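Local coordinates for protein predicted ATPase involved in replication control, Cdc46/Mcm family (Methanopyrus kandleri AV19, PDB 3F8T) that probably binds ATP and single-stranded DNA as an MCM-family homologue related to the replicative helicase that unwinds DNA, at residues V148-G152 / H153-P157; E219-G222 / K223-L227; L291-G294 / A295-A299; E481-D484 / W485-T489. The protein carries 2 engineered substitutions. One frame throughout, in Å; residues are numbered along the deposited sequence.

Interaction 1: V148-G152 / H153-P157; sequences VRLHG and HRLGP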
ATOM      1  N   VAL A 148      -6.061   5.773  18.772  1.00 23.01           N
ATOM      2  CA  VAL A 148      -7.318   5.008  18.724  1.00 22.69           C
ATOM      3  C   VAL A 148      -7.404   4.008  19.872  1.00 23.46           C
ATOM      4  O   VAL A 148      -6.484   3.198  20.066  1.00 23.63           O
ATOM      5  CB  VAL A 148      -7.482   4.227  17.366  1.00 22.53           C
ATOM      6  CG1 VAL A 148      -8.854   3.580  17.283  1.00 22.32           C
ATOM      7  CG2 VAL A 148      -7.259   5.145  16.143  1.00 21.57           C
ATOM      8  N   ARG A 149      -8.495   4.080  20.643  1.00 24.05           N
ATOM      9  CA  ARG A 149      -8.836   3.049  21.626  1.00 25.06           C
ATOM     10  C   ARG A 149      -9.683   2.028  20.895  1.00 25.29           C
ATOM     11  O   ARG A 149     -10.729   2.370  20.332  1.00 24.24           O
ATOM     12  CB  ARG A 149      -9.592   3.643  22.823  1.00 25.41           C
ATOM     13  CG  ARG A 149      -8.699   4.303  23.860  1.00 26.61           C
ATOM     14  CD  ARG A 149      -9.516   4.762  25.086  1.00 26.86           C
ATOM     15  NE  ARG A 149     -10.337   5.923  24.754  1.00 30.02           N
ATOM     16  CZ  ARG A 149      -9.972   7.189  24.932  1.00 31.57           C
ATOM     17  NH1 ARG A 149      -8.790   7.481  25.467  1.00 34.29           N
ATOM     18  NH2 ARG A 149     -10.786   8.168  24.564  1.00 33.52           N
ATOM     19  N   LEU A 150      -9.212   0.782  20.881  1.00 25.82           N
ATOM     20  CA  LEU A 150      -9.755  -0.227  19.966  1.00 27.62           C
ATOM     21  C   LEU A 150     -11.015  -0.935  20.453  1.00 28.91           C
ATOM     22  O   LEU A 150     -11.817  -1.383  19.637  1.00 29.27           O
ATOM     23  CB  LEU A 150      -8.684  -1.245  19.562  1.00 26.94           C
ATOM     24  CG  LEU A 150      -7.533  -0.694  18.704  1.00 27.32           C
ATOM     25  CD1 LEU A 150      -6.394  -1.693  18.655  1.00 26.63           C
ATOM     26  CD2 LEU A 150      -8.011  -0.352  17.294  1.00 26.21           C
ATOM     27  N   HIS A 151     -11.170  -1.068  21.770  1.00 30.49           N
ATOM     28  CA  HIS A 151     -12.379  -1.696  22.334  1.00 32.02           C
ATOM     29  C   HIS A 151     -12.677  -3.062  21.705  1.00 32.29           C
ATOM     30  O   HIS A 151     -13.805  -3.333  21.285  1.00 33.14           O
ATOM     31  CB  HIS A 151     -13.595  -0.764  22.186  1.00 32.32           C
ATOM     32  CG  HIS A 151     -13.406   0.579  22.821  1.00 33.52           C
ATOM     33  ND1 HIS A 151     -13.231   0.744  24.181  1.00 34.24           N
ATOM     34  CD2 HIS A 151     -13.357   1.821  22.282  1.00 33.58           C
ATOM     35  CE1 HIS A 151     -13.081   2.030  24.449  1.00 35.80           C
ATOM     36  NE2 HIS A 151     -13.157   2.705  23.313  1.00 34.42           N
ATOM     37  N   GLY A 152     -11.663  -3.920  21.625  1.00 32.92           N
ATOM     38  CA  GLY A 152     -11.849  -5.282  21.110  1.00 32.85           C
ATOM     39  C   GLY A 152     -11.733  -5.438  19.607  1.00 33.29           C
ATOM     40  O   GLY A 152     -11.678  -6.565  19.094  1.00 33.85           O
ATOM     41  N   HIS A 153     -11.708  -4.317  18.885  1.00 33.11           N
ATOM     42  CA  HIS A 153     -11.591  -4.359  17.429  1.00 32.76           C
ATOM     43  C   HIS A 153     -10.156  -4.618  17.027  1.00 32.14           C
ATOM     44  O   HIS A 153      -9.229  -4.047  17.599  1.00 32.09           O
ATOM     45  CB  HIS A 153     -12.104  -3.076  16.796  1.00 33.24           C
ATOM     46  CG  HIS A 153     -13.548  -2.817  17.066  1.00 35.10           C
ATOM     47  ND1 HIS A 153     -13.977  -2.047  18.123  1.00 36.52           N
ATOM     48  CD2 HIS A 153     -14.665  -3.237  16.426  1.00 37.40           C
ATOM     49  CE1 HIS A 153     -15.297  -1.997  18.120  1.00 38.25           C
ATOM     50  NE2 HIS A 153     -15.740  -2.711  17.100  1.00 39.33           N
ATOM     51  N   ARG A 154      -9.975  -5.489  16.046  1.00 31.24           N
ATOM     52  CA  ARG A 154      -8.640  -5.905  15.669  1.00 30.69           C
ATOM     53  C   ARG A 154      -8.114  -5.233  14.397  1.00 29.25           C
ATOM     54  O   ARG A 154      -8.868  -4.855  13.500  1.00 29.35           O
ATOM     55  CB  ARG A 154      -8.565  -7.434  15.576  1.00 31.12           C
ATOM     56  CG  ARG A 154      -8.349  -8.097  16.943  1.00 33.19           C
ATOM     57  CD  ARG A 154      -8.800  -9.548  16.977  1.00 35.77           C
ATOM     58  NE  ARG A 154      -8.105 -10.390  16.000  1.00 36.74           N
ATOM     59  CZ  ARG A 154      -6.947 -11.028  16.208  1.00 38.14           C
ATOM     60  NH1 ARG A 154      -6.314 -10.935  17.371  1.00 37.31           N
ATOM     61  NH2 ARG A 154      -6.419 -11.772  15.237  1.00 37.69           N
ATOM     62  N   LEU A 155      -6.801  -5.070  14.368  1.00 28.10           N
ATOM     63  CA  LEU A 155      -6.074  -4.573  13.210  1.00 27.05           C
ATOM     64  C   LEU A 155      -4.591  -4.753  13.539  1.00 26.53           C
ATOM     65  O   LEU A 155      -4.251  -5.235  14.640  1.00 26.45           O
ATOM     66  CB  LEU A 155      -6.454  -3.111  12.875  1.00 26.70           C
ATOM     67  CG  LEU A 155      -6.654  -2.071  13.974  1.00 26.27           C
ATOM     68  CD1 LEU A 155      -5.366  -1.815  14.775  1.00 26.77           C
ATOM     69  CD2 LEU A 155      -7.188  -0.774  13.402  1.00 26.63           C
ATOM     70  N   GLY A 156      -3.707  -4.392  12.613  1.00 24.74           N
ATOM     71  CA  GLY A 156      -2.273  -4.558  12.856  1.00 23.61           C
ATOM     72  C   GLY A 156      -1.432  -3.540  12.104  1.00 22.91           C
ATOM     73  O   GLY A 156      -1.914  -2.924  11.167  1.00 22.68           O
ATOM     74  N   PRO A 157      -0.158  -3.379  12.501  1.00 22.83           N
ATOM     75  CA  PRO A 157       0.709  -2.359  11.887  1.00 22.00           C
ATOM     76  C   PRO A 157       0.840  -2.587  10.380  1.00 21.92           C
ATOM     77  O   PRO A 157       1.038  -3.726   9.942  1.00 22.12           O
ATOM     78  CB  PRO A 157       2.056  -2.586  12.580  1.00 22.31           C
ATOM     79  CG  PRO A 157       1.691  -3.274  13.917  1.00 22.90           C
ATOM     80  CD  PRO A 157       0.552  -4.176  13.524  1.00 22.36           C
TER
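His153 folds back on Leu150, and both its backbone N and a ring nitrogen end on the same carbonyl oxygen. The chain reverses in a type I' beta turn from Leu150 to His153, with His151 and Gly152 at the two corners in left-handed backbone conformations. His153 N bonds to Leu150 O at 3.0 Å, coming in from above the carbonyl plane. The side chain leaves beside its own backbone N (chi1 -62°), which lets the ring reach back to the carbonyl that opens the turn. Its CB sits 3.3 Å from Leu150 O, and CG about as near. ND1 then donates to Leu150 O at 2.7 Å, almost in line with the C=O bond, with the oxygen only 6° out of the ring plane. Beyond that, CE1 approaches His151 O at 3.7 Å, and the side chain touches Val177 of strand 176-180. Two donors grip one oxygen, and the ring's rotation is set by one of them. With an alanine here the backbone bond could stay, but Leu150 O would probably lose its second donor and Val177 its neighbour. Leu155 CD1 reaches Leu150 CD2 at 3.9 Å, the two leucines crossing at a slant, and Leu155 goes on to Val125 and Val128 of strand 118-130. The whole is a type I' turn reinforced by a side chain, at the exit of strand 145-149 in the OB-fold region.

Interaction 2: E219-G222 / K223-L227; sequences EEVG and KMLAL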
ATOM      1  N   GLU A 219      16.304   6.678 -20.978  1.00 34.75           N
ATOM      2  CA  GLU A 219      15.114   6.009 -21.542  1.00 34.40           C
ATOM      3  C   GLU A 219      14.787   4.637 -20.939  1.00 32.87           C
ATOM      4  O   GLU A 219      13.671   4.408 -20.485  1.00 32.14           O
ATOM      5  CB  GLU A 219      15.258   5.874 -23.061  1.00 35.41           C
ATOM      6  CG  GLU A 219      14.153   5.069 -23.749  1.00 38.53           C
ATOM      7  CD  GLU A 219      12.783   5.738 -23.694  1.00 42.56           C
ATOM      8  OE1 GLU A 219      12.183   5.838 -22.593  1.00 44.19           O
ATOM      9  OE2 GLU A 219      12.287   6.145 -24.766  1.00 43.71           O
ATOM     10  N   GLU A 220      15.763   3.733 -20.961  1.00 31.37           N
ATOM     11  CA  GLU A 220      15.615   2.391 -20.403  1.00 30.19           C
ATOM     12  C   GLU A 220      15.365   2.444 -18.904  1.00 27.92           C
ATOM     13  O   GLU A 220      14.533   1.704 -18.379  1.00 26.88           O
ATOM     14  CB  GLU A 220      16.867   1.571 -20.692  1.00 30.93           C
ATOM     15  CG  GLU A 220      17.185   1.516 -22.177  1.00 35.31           C
ATOM     16  CD  GLU A 220      16.114   0.772 -22.923  1.00 39.85           C
ATOM     17  OE1 GLU A 220      15.882  -0.403 -22.573  1.00 42.58           O
ATOM     18  OE2 GLU A 220      15.493   1.362 -23.838  1.00 43.01           O
ATOM     19  N   VAL A 221      16.093   3.325 -18.226  1.00 25.70           N
ATOM     20  CA  VAL A 221      15.942   3.500 -16.792  1.00 23.85           C
ATOM     21  C   VAL A 221      14.492   3.907 -16.487  1.00 22.67           C
ATOM     22  O   VAL A 221      13.843   3.286 -15.640  1.00 21.96           O
ATOM     23  CB  VAL A 221      16.950   4.531 -16.240  1.00 24.43           C
ATOM     24  CG1 VAL A 221      16.672   4.815 -14.783  1.00 25.86           C
ATOM     25  CG2 VAL A 221      18.385   4.018 -16.439  1.00 25.24           C
ATOM     26  N   GLY A 222      13.990   4.928 -17.188  1.00 20.97           N
ATOM     27  CA  GLY A 222      12.588   5.367 -17.031  1.00 19.73           C
ATOM     28  C   GLY A 222      11.593   4.233 -17.250  1.00 19.26           C
ATOM     29  O   GLY A 222      10.611   4.110 -16.511  1.00 18.84           O
ATOM     30  N   LYS A 223      11.828   3.418 -18.277  1.00 18.85           N
ATOM     31  CA  LYS A 223      10.916   2.306 -18.594  1.00 18.92           C
ATOM     32  C   LYS A 223      10.911   1.272 -17.474  1.00 18.28           C
ATOM     33  O   LYS A 223       9.867   0.795 -17.076  1.00 17.75           O
ATOM     34  CB  LYS A 223      11.295   1.658 -19.923  1.00 18.98           C
ATOM     35  CG  LYS A 223      10.999   2.544 -21.160  1.00 19.25           C
ATOM     36  CD  LYS A 223      11.421   1.807 -22.402  1.00 21.21           C
ATOM     37  CE  LYS A 223      11.040   2.615 -23.645  1.00 25.17           C
ATOM     38  NZ  LYS A 223      11.638   1.971 -24.854  1.00 24.34           N
ATOM     39  N   MET A 224      12.091   0.943 -16.956  1.00 18.96           N
ATOM     40  CA  MET A 224      12.206   0.015 -15.812  1.00 19.62           C
ATOM     41  C   MET A 224      11.414   0.488 -14.589  1.00 18.99           C
ATOM     42  O   MET A 224      10.673  -0.278 -13.981  1.00 17.93           O
ATOM     43  CB  MET A 224      13.672  -0.127 -15.404  1.00 20.23           C
ATOM     44  CG  MET A 224      14.539  -0.817 -16.422  1.00 21.95           C
ATOM     45  SD  MET A 224      16.217  -0.920 -15.729  1.00 23.89           S
ATOM     46  CE  MET A 224      16.957  -1.852 -17.058  1.00 23.94           C
ATOM     47  N   LEU A 225      11.603   1.748 -14.214  1.00 18.93           N
ATOM     48  CA  LEU A 225      10.891   2.332 -13.079  1.00 18.83           C
ATOM     49  C   LEU A 225       9.392   2.487 -13.330  1.00 18.58           C
ATOM     50  O   LEU A 225       8.597   2.311 -12.409  1.00 18.62           O
ATOM     51  CB  LEU A 225      11.510   3.677 -12.692  1.00 19.50           C
ATOM     52  CG  LEU A 225      13.016   3.669 -12.383  1.00 23.16           C
ATOM     53  CD1 LEU A 225      13.416   4.988 -11.748  1.00 25.85           C
ATOM     54  CD2 LEU A 225      13.370   2.563 -11.452  1.00 22.74           C
ATOM     55  N   ALA A 226       9.011   2.847 -14.559  1.00 17.38           N
ATOM     56  CA  ALA A 226       7.585   2.870 -14.931  1.00 17.31           C
ATOM     57  C   ALA A 226       6.931   1.495 -14.707  1.00 16.73           C
ATOM     58  O   ALA A 226       5.904   1.379 -14.035  1.00 16.37           O
ATOM     59  CB  ALA A 226       7.417   3.304 -16.372  1.00 17.22           C
ATOM     60  N   LEU A 227       7.548   0.445 -15.238  1.00 16.27           N
ATOM     61  CA  LEU A 227       6.974  -0.889 -15.094  1.00 16.02           C
ATOM     62  C   LEU A 227       7.028  -1.360 -13.630  1.00 15.81           C
ATOM     63  O   LEU A 227       6.136  -2.049 -13.152  1.00 15.21           O
ATOM     64  CB  LEU A 227       7.657  -1.873 -16.061  1.00 16.06           C
ATOM     65  CG  LEU A 227       7.396  -1.581 -17.557  1.00 16.86           C
ATOM     66  CD1 LEU A 227       8.339  -2.383 -18.415  1.00 17.82           C
ATOM     67  CD2 LEU A 227       5.936  -1.874 -17.955  1.00 17.52           C
TER
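Glu219 and Lys223 meet because one chain bends while the other runs straight: the glutamate places CG trans to its N (chi1 174°) and kinks at chi2 (67°), whereas the lysine is extended from CG to NZ. They lie one turn apart, an i to i+4 pair on helix 219-229 of the MCM P-loop domain. Glu219 CD rests 3.6 Å from Lys223 CE, so the carboxylate lies against the aliphatic part of the lysine more than against its ammonium. NZ stays 4.2 Å from Glu219 OE2, beyond a salt bridge; that carboxylate has its salt bridge with Arg210 instead. Nearly at right angles to this, seen from NZ, Glu220, also bent at chi2, leaves OE2 4.0 Å from NZ. The lysine is thus near two carboxylates, too far from either for a salt bridge, and probably adds a modest long-range attraction; Glu220 also faces Glu481, a like charge, through its other oxygen. A methionine in its place could still lie along Glu219, but Glu220 would probably lose the nearby positive charge, while Glu219 kept Arg210. Beneath the side chains the helix is regular, with Met224 N to Glu220 O and Leu225 N to Val221 O both close to straight. Met224, Val221 and Leu225 turn to the buried side, where strand 373-376 and Ile212 of helix 204-212 receive them. Gly222 O accepts from Ala226 N at 2.8 Å, and Ala226 CB sits 3.3 Å from the same oxygen.

Interaction 3: L291-G294 / A295-A299; sequences LRAG and AAVLA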
ATOM      1  N   LEU A 291       3.842  -2.784  19.261  1.00 27.87           N
ATOM      2  CA  LEU A 291       4.436  -3.194  18.000  1.00 26.62           C
ATOM      3  C   LEU A 291       4.317  -2.041  16.996  1.00 26.39           C
ATOM      4  O   LEU A 291       3.203  -1.628  16.663  1.00 24.77           O
ATOM      5  CB  LEU A 291       3.731  -4.441  17.475  1.00 26.75           C
ATOM      6  CG  LEU A 291       4.249  -5.055  16.172  1.00 27.45           C
ATOM      7  CD1 LEU A 291       5.676  -5.567  16.342  1.00 26.75           C
ATOM      8  CD2 LEU A 291       3.318  -6.164  15.688  1.00 26.80           C
ATOM      9  N   ARG A 292       5.467  -1.529  16.546  1.00 25.72           N
ATOM     10  CA  ARG A 292       5.528  -0.353  15.669  1.00 26.05           C
ATOM     11  C   ARG A 292       6.114  -0.721  14.297  1.00 25.38           C
ATOM     12  O   ARG A 292       7.187  -1.342  14.207  1.00 25.85           O
ATOM     13  CB  ARG A 292       6.350   0.778  16.319  1.00 26.58           C
ATOM     14  CG  ARG A 292       6.692   1.896  15.335  1.00 30.17           C
ATOM     15  CD  ARG A 292       7.028   3.230  15.961  1.00 36.96           C
ATOM     16  NE  ARG A 292       6.838   4.279  14.954  1.00 40.66           N
ATOM     17  CZ  ARG A 292       5.712   4.976  14.775  1.00 43.79           C
ATOM     18  NH1 ARG A 292       4.648   4.785  15.568  1.00 45.46           N
ATOM     19  NH2 ARG A 292       5.650   5.889  13.810  1.00 43.71           N
ATOM     20  N   ALA A 293       5.396  -0.345  13.241  1.00 23.68           N
ATOM     21  CA  ALA A 293       5.797  -0.653  11.882  1.00 22.39           C
ATOM     22  C   ALA A 293       7.027   0.151  11.505  1.00 21.03           C
ATOM     23  O   ALA A 293       7.064   1.358  11.729  1.00 20.48           O
ATOM     24  CB  ALA A 293       4.682  -0.331  10.924  1.00 21.88           C
ATOM     25  N   GLY A 294       7.997  -0.533  10.907  1.00 20.24           N
ATOM     26  CA  GLY A 294       9.121   0.108  10.224  1.00 19.18           C
ATOM     27  C   GLY A 294       8.798   0.325   8.756  1.00 19.33           C
ATOM     28  O   GLY A 294       7.694   0.025   8.294  1.00 18.52           O
ATOM     29  N   ALA A 295       9.780   0.834   8.017  1.00 18.37           N
ATOM     30  CA  ALA A 295       9.570   1.299   6.645  1.00 18.17           C
ATOM     31  C   ALA A 295       8.964   0.281   5.694  1.00 17.32           C
ATOM     32  O   ALA A 295       8.087   0.636   4.924  1.00 17.31           O
ATOM     33  CB  ALA A 295      10.881   1.852   6.061  1.00 17.84           C
ATOM     34  N   ALA A 296       9.464  -0.955   5.703  1.00 17.37           N
ATOM     35  CA  ALA A 296       9.024  -1.957   4.726  1.00 17.82           C
ATOM     36  C   ALA A 296       7.538  -2.299   4.915  1.00 18.37           C
ATOM     37  O   ALA A 296       6.793  -2.491   3.949  1.00 18.33           O
ATOM     38  CB  ALA A 296       9.873  -3.199   4.814  1.00 17.68           C
ATOM     39  N   VAL A 297       7.127  -2.362   6.181  1.00 18.47           N
ATOM     40  CA  VAL A 297       5.728  -2.573   6.574  1.00 18.10           C
ATOM     41  C   VAL A 297       4.858  -1.368   6.180  1.00 17.49           C
ATOM     42  O   VAL A 297       3.764  -1.533   5.638  1.00 17.20           O
ATOM     43  CB  VAL A 297       5.638  -2.898   8.102  1.00 18.41           C
ATOM     44  CG1 VAL A 297       4.190  -3.058   8.557  1.00 18.97           C
ATOM     45  CG2 VAL A 297       6.412  -4.189   8.383  1.00 18.66           C
ATOM     46  N   LEU A 298       5.337  -0.152   6.425  1.00 17.20           N
ATOM     47  CA  LEU A 298       4.563   1.031   6.029  1.00 17.60           C
ATOM     48  C   LEU A 298       4.471   1.191   4.504  1.00 17.17           C
ATOM     49  O   LEU A 298       3.583   1.883   3.997  1.00 17.01           O
ATOM     50  CB  LEU A 298       5.123   2.305   6.685  1.00 18.31           C
ATOM     51  CG  LEU A 298       5.012   2.368   8.217  1.00 19.89           C
ATOM     52  CD1 LEU A 298       5.736   3.614   8.725  1.00 23.91           C
ATOM     53  CD2 LEU A 298       3.541   2.381   8.636  1.00 20.20           C
ATOM     54  N   ALA A 299       5.380   0.541   3.777  1.00 17.19           N
ATOM     55  CA  ALA A 299       5.396   0.593   2.298  1.00 17.42           C
ATOM     56  C   ALA A 299       4.603  -0.566   1.678  1.00 18.43           C
ATOM     57  O   ALA A 299       4.567  -0.711   0.454  1.00 18.71           O
ATOM     58  CB  ALA A 299       6.852   0.556   1.779  1.00 17.29           C
TER
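Ala295 starts the short helix 295-298 directly after Gly294, the N-cap residue, and its CB lies 3.7 Å from Gly294 C while pointing on to Val267 and Val269 of strand 266-270. Ala296, next along, has little part in the contact and packs on Val329 of strand 328-331. Val297 faces back: its CG1, trans to the backbone N (chi1 177°), touches Ala293 CB at 3.6 Å, and its CB lies as close to Gly294 O. Leu298 follows with two links. Its backbone N donates to Gly294 O at 3.0 Å, nearly straight (163°), which closes the first turn of the helix; its side chain then reaches back past that carbonyl so that CD2 meets Ala293 CB at 3.7 Å. The one methyl of Ala293 is therefore touched by branches of two successive helix residues, a small group seated between Val297 and Leu298. Leu298 continues to Val124 and Arg126 of strand 118-130, so it joins the helix to a strand of the OB-fold region. Ala299, just past the helix, makes weak backbone bonds to Ala295 O and Ala296 O and rests on Val267. Strand 289-293, which pairs with 281-285 in an antiparallel hairpin, thus runs through a glycine N-cap straight into a single helical turn before core strand 303-307. Position and topology are consistent with the helix-2 insert hairpin of MCM AAA+ domains.

Interaction 4: E481-D484 / W485-T489; sequences ELVD and WYLET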
ATOM      1  N   GLU A 481      13.534  -6.933 -23.749  1.00 21.42           N
ATOM      2  CA  GLU A 481      14.487  -5.879 -24.138  1.00 22.86           C
ATOM      3  C   GLU A 481      15.104  -5.214 -22.907  1.00 22.42           C
ATOM      4  O   GLU A 481      16.294  -4.922 -22.887  1.00 22.93           O
ATOM      5  CB  GLU A 481      13.800  -4.832 -25.019  1.00 23.82           C
ATOM      6  CG  GLU A 481      14.756  -3.869 -25.738  1.00 28.95           C
ATOM      7  CD  GLU A 481      15.098  -2.610 -24.937  1.00 34.10           C
ATOM      8  OE1 GLU A 481      14.220  -2.073 -24.211  1.00 37.33           O
ATOM      9  OE2 GLU A 481      16.256  -2.147 -25.051  1.00 35.67           O
ATOM     10  N   LEU A 482      14.301  -4.994 -21.867  1.00 21.56           N
ATOM     11  CA  LEU A 482      14.830  -4.393 -20.632  1.00 21.03           C
ATOM     12  C   LEU A 482      15.749  -5.316 -19.862  1.00 20.77           C
ATOM     13  O   LEU A 482      16.768  -4.867 -19.341  1.00 20.57           O
ATOM     14  CB  LEU A 482      13.695  -3.926 -19.716  1.00 20.91           C
ATOM     15  CG  LEU A 482      12.834  -2.788 -20.272  1.00 21.52           C
ATOM     16  CD1 LEU A 482      11.625  -2.569 -19.368  1.00 24.21           C
ATOM     17  CD2 LEU A 482      13.605  -1.481 -20.481  1.00 22.15           C
ATOM     18  N   VAL A 483      15.396  -6.600 -19.772  1.00 20.84           N
ATOM     19  CA  VAL A 483      16.254  -7.563 -19.080  1.00 21.48           C
ATOM     20  C   VAL A 483      17.570  -7.699 -19.854  1.00 22.20           C
ATOM     21  O   VAL A 483      18.651  -7.629 -19.260  1.00 22.27           O
ATOM     22  CB  VAL A 483      15.556  -8.945 -18.839  1.00 21.55           C
ATOM     23  CG1 VAL A 483      16.551  -9.979 -18.266  1.00 22.49           C
ATOM     24  CG2 VAL A 483      14.389  -8.789 -17.877  1.00 20.89           C
ATOM     25  N   ASP A 484      17.471  -7.845 -21.173  1.00 22.40           N
ATOM     26  CA  ASP A 484      18.665  -7.895 -22.043  1.00 23.81           C
ATOM     27  C   ASP A 484      19.574  -6.668 -21.906  1.00 23.78           C
ATOM     28  O   ASP A 484      20.811  -6.794 -21.837  1.00 23.49           O
ATOM     29  CB  ASP A 484      18.259  -8.067 -23.503  1.00 23.11           C
ATOM     30  CG  ASP A 484      17.832  -9.480 -23.824  1.00 24.86           C
ATOM     31  OD1 ASP A 484      18.220 -10.415 -23.094  1.00 27.86           O
ATOM     32  OD2 ASP A 484      17.095  -9.653 -24.808  1.00 29.63           O
ATOM     33  N   TRP A 485      18.960  -5.491 -21.845  1.00 24.59           N
ATOM     34  CA  TRP A 485      19.705  -4.238 -21.676  1.00 25.20           C
ATOM     35  C   TRP A 485      20.489  -4.259 -20.366  1.00 25.42           C
ATOM     36  O   TRP A 485      21.681  -3.951 -20.357  1.00 24.83           O
ATOM     37  CB  TRP A 485      18.761  -3.036 -21.745  1.00 26.20           C
ATOM     38  CG  TRP A 485      19.430  -1.693 -21.635  1.00 27.75           C
ATOM     39  CD1 TRP A 485      19.932  -0.929 -22.660  1.00 30.07           C
ATOM     40  CD2 TRP A 485      19.662  -0.952 -20.435  1.00 29.39           C
ATOM     41  NE1 TRP A 485      20.467   0.242 -22.160  1.00 31.13           N
ATOM     42  CE2 TRP A 485      20.311   0.251 -20.798  1.00 29.95           C
ATOM     43  CE3 TRP A 485      19.393  -1.190 -19.085  1.00 30.08           C
ATOM     44  CZ2 TRP A 485      20.686   1.212 -19.860  1.00 29.66           C
ATOM     45  CZ3 TRP A 485      19.763  -0.231 -18.149  1.00 29.93           C
ATOM     46  CH2 TRP A 485      20.399   0.957 -18.543  1.00 30.28           C
ATOM     47  N   TYR A 486      19.819  -4.636 -19.275  1.00 25.07           N
ATOM     48  CA  TYR A 486      20.454  -4.849 -17.964  1.00 25.48           C
ATOM     49  C   TYR A 486      21.621  -5.841 -18.026  1.00 25.76           C
ATOM     50  O   TYR A 486      22.728  -5.560 -17.539  1.00 25.95           O
ATOM     51  CB  TYR A 486      19.403  -5.344 -16.947  1.00 26.08           C
ATOM     52  CG  TYR A 486      19.965  -6.130 -15.774  1.00 26.17           C
ATOM     53  CD1 TYR A 486      21.063  -5.655 -15.065  1.00 26.04           C
ATOM     54  CD2 TYR A 486      19.389  -7.332 -15.365  1.00 28.38           C
ATOM     55  CE1 TYR A 486      21.598  -6.358 -13.993  1.00 28.66           C
ATOM     56  CE2 TYR A 486      19.924  -8.061 -14.273  1.00 26.05           C
ATOM     57  CZ  TYR A 486      21.029  -7.550 -13.595  1.00 27.88           C
ATOM     58  OH  TYR A 486      21.594  -8.192 -12.497  1.00 30.79           O
ATOM     59  N   LEU A 487      21.369  -7.014 -18.597  1.00 25.87           N
ATOM     60  CA  LEU A 487      22.394  -8.061 -18.663  1.00 26.32           C
ATOM     61  C   LEU A 487      23.616  -7.627 -19.486  1.00 26.73           C
ATOM     62  O   LEU A 487      24.768  -7.924 -19.119  1.00 25.98           O
ATOM     63  CB  LEU A 487      21.808  -9.350 -19.225  1.00 26.53           C
ATOM     64  CG  LEU A 487      20.758 -10.082 -18.378  1.00 27.28           C
ATOM     65  CD1 LEU A 487      20.233 -11.270 -19.163  1.00 27.10           C
ATOM     66  CD2 LEU A 487      21.293 -10.526 -17.010  1.00 28.64           C
ATOM     67  N   GLU A 488      23.352  -6.919 -20.576  1.00 27.43           N
ATOM     68  CA  GLU A 488      24.396  -6.482 -21.490  1.00 29.80           C
ATOM     69  C   GLU A 488      25.191  -5.312 -20.945  1.00 29.16           C
ATOM     70  O   GLU A 488      26.423  -5.353 -20.948  1.00 29.81           O
ATOM     71  CB  GLU A 488      23.823  -6.207 -22.887  1.00 29.18           C
ATOM     72  CG  GLU A 488      23.511  -7.515 -23.631  1.00 32.57           C
ATOM     73  CD  GLU A 488      22.509  -7.371 -24.786  1.00 33.47           C
ATOM     74  OE1 GLU A 488      22.394  -6.268 -25.364  1.00 38.70           O
ATOM     75  OE2 GLU A 488      21.849  -8.386 -25.125  1.00 39.15           O
ATOM     76  N   THR A 489      24.495  -4.296 -20.442  1.00 29.24           N
ATOM     77  CA  THR A 489      25.150  -3.121 -19.867  1.00 29.79           C
ATOM     78  C   THR A 489      25.963  -3.441 -18.612  1.00 30.25           C
ATOM     79  O   THR A 489      26.988  -2.798 -18.355  1.00 30.37           O
ATOM     80  CB  THR A 489      24.160  -1.990 -19.569  1.00 29.83           C
ATOM     81  OG1 THR A 489      23.206  -2.423 -18.581  1.00 31.42           O
ATOM     82  CG2 THR A 489      23.423  -1.587 -20.836  1.00 28.37           C
TER
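Val483 and Leu487 lie side by side one turn apart, CG1 of the valine 4.0 Å from CD1 of the leucine, pointing the same way. This is the apolar part of the contact along helix 473-489, within the family's AAA-lid region. The backbone bonds beneath are the usual i to i+4 series: Trp485 N to Glu481 O, Tyr486 N to Leu482 O, Leu487 N to Val483 O and Glu488 N to Asp484 O, the last at 2.8 Å. Near the C-terminal end a side chain joins in. Thr489, with chi1 at 63°, brings OG1 back to Trp485 O at 2.8 Å, while its own N bonds to that oxygen from the opposite face of the carbonyl plane. The same threonine lays CG2 over one face of the indole of Trp485, 3.6 Å above the plane and shifted toward the rim, which should limit how that ring can swing. Charged groups form the third set. Glu488 runs extended past Asp484 O, its CB 3.2 Å from it, and its OE2 stands 4.6 Å from Asp484 OD1, like charges without contact. The buried carboxylate of Asp484 is satisfied through OD2 by a salt bridge to Arg430 and a bond from Trp426 of helix 417-439, which likely eases that repulsion. Around the helix, Leu482 and Trp485 face helix 219-229, Val483 packs on Val455 and Leu458 of helix 449-465, Leu487 meets Leu445 and Val447 in a loop, and Tyr486 and Thr489 cover strand 373-376, an outermost strand of the parallel core sheet.

Overall arrangement
From the N terminus, interaction 1 closes a tight turn after strand 145-149, interaction 2 a helical turn of 219-229, interaction 3 a strand-to-helix junction, and interaction 4 the C-terminal turns of helix 473-489. All four are local and in series; none nests or crosses. Space regroups them in pairs. Interactions 1 and 3, centres 17 Å apart, touch where Pro157 packs on Leu291, Ala293 and Val297, tying the OB-fold region to the hairpin of the ATPase domain. Interactions 2 and 4, centres 12 Å apart, meet through Met224 on Trp485 and Leu227 on Leu482, with the Glu220 and Glu481 carboxylates close together, joining P-loop domain and lid. Interactions 1 and 4 lie 47 Å apart, centre to centre.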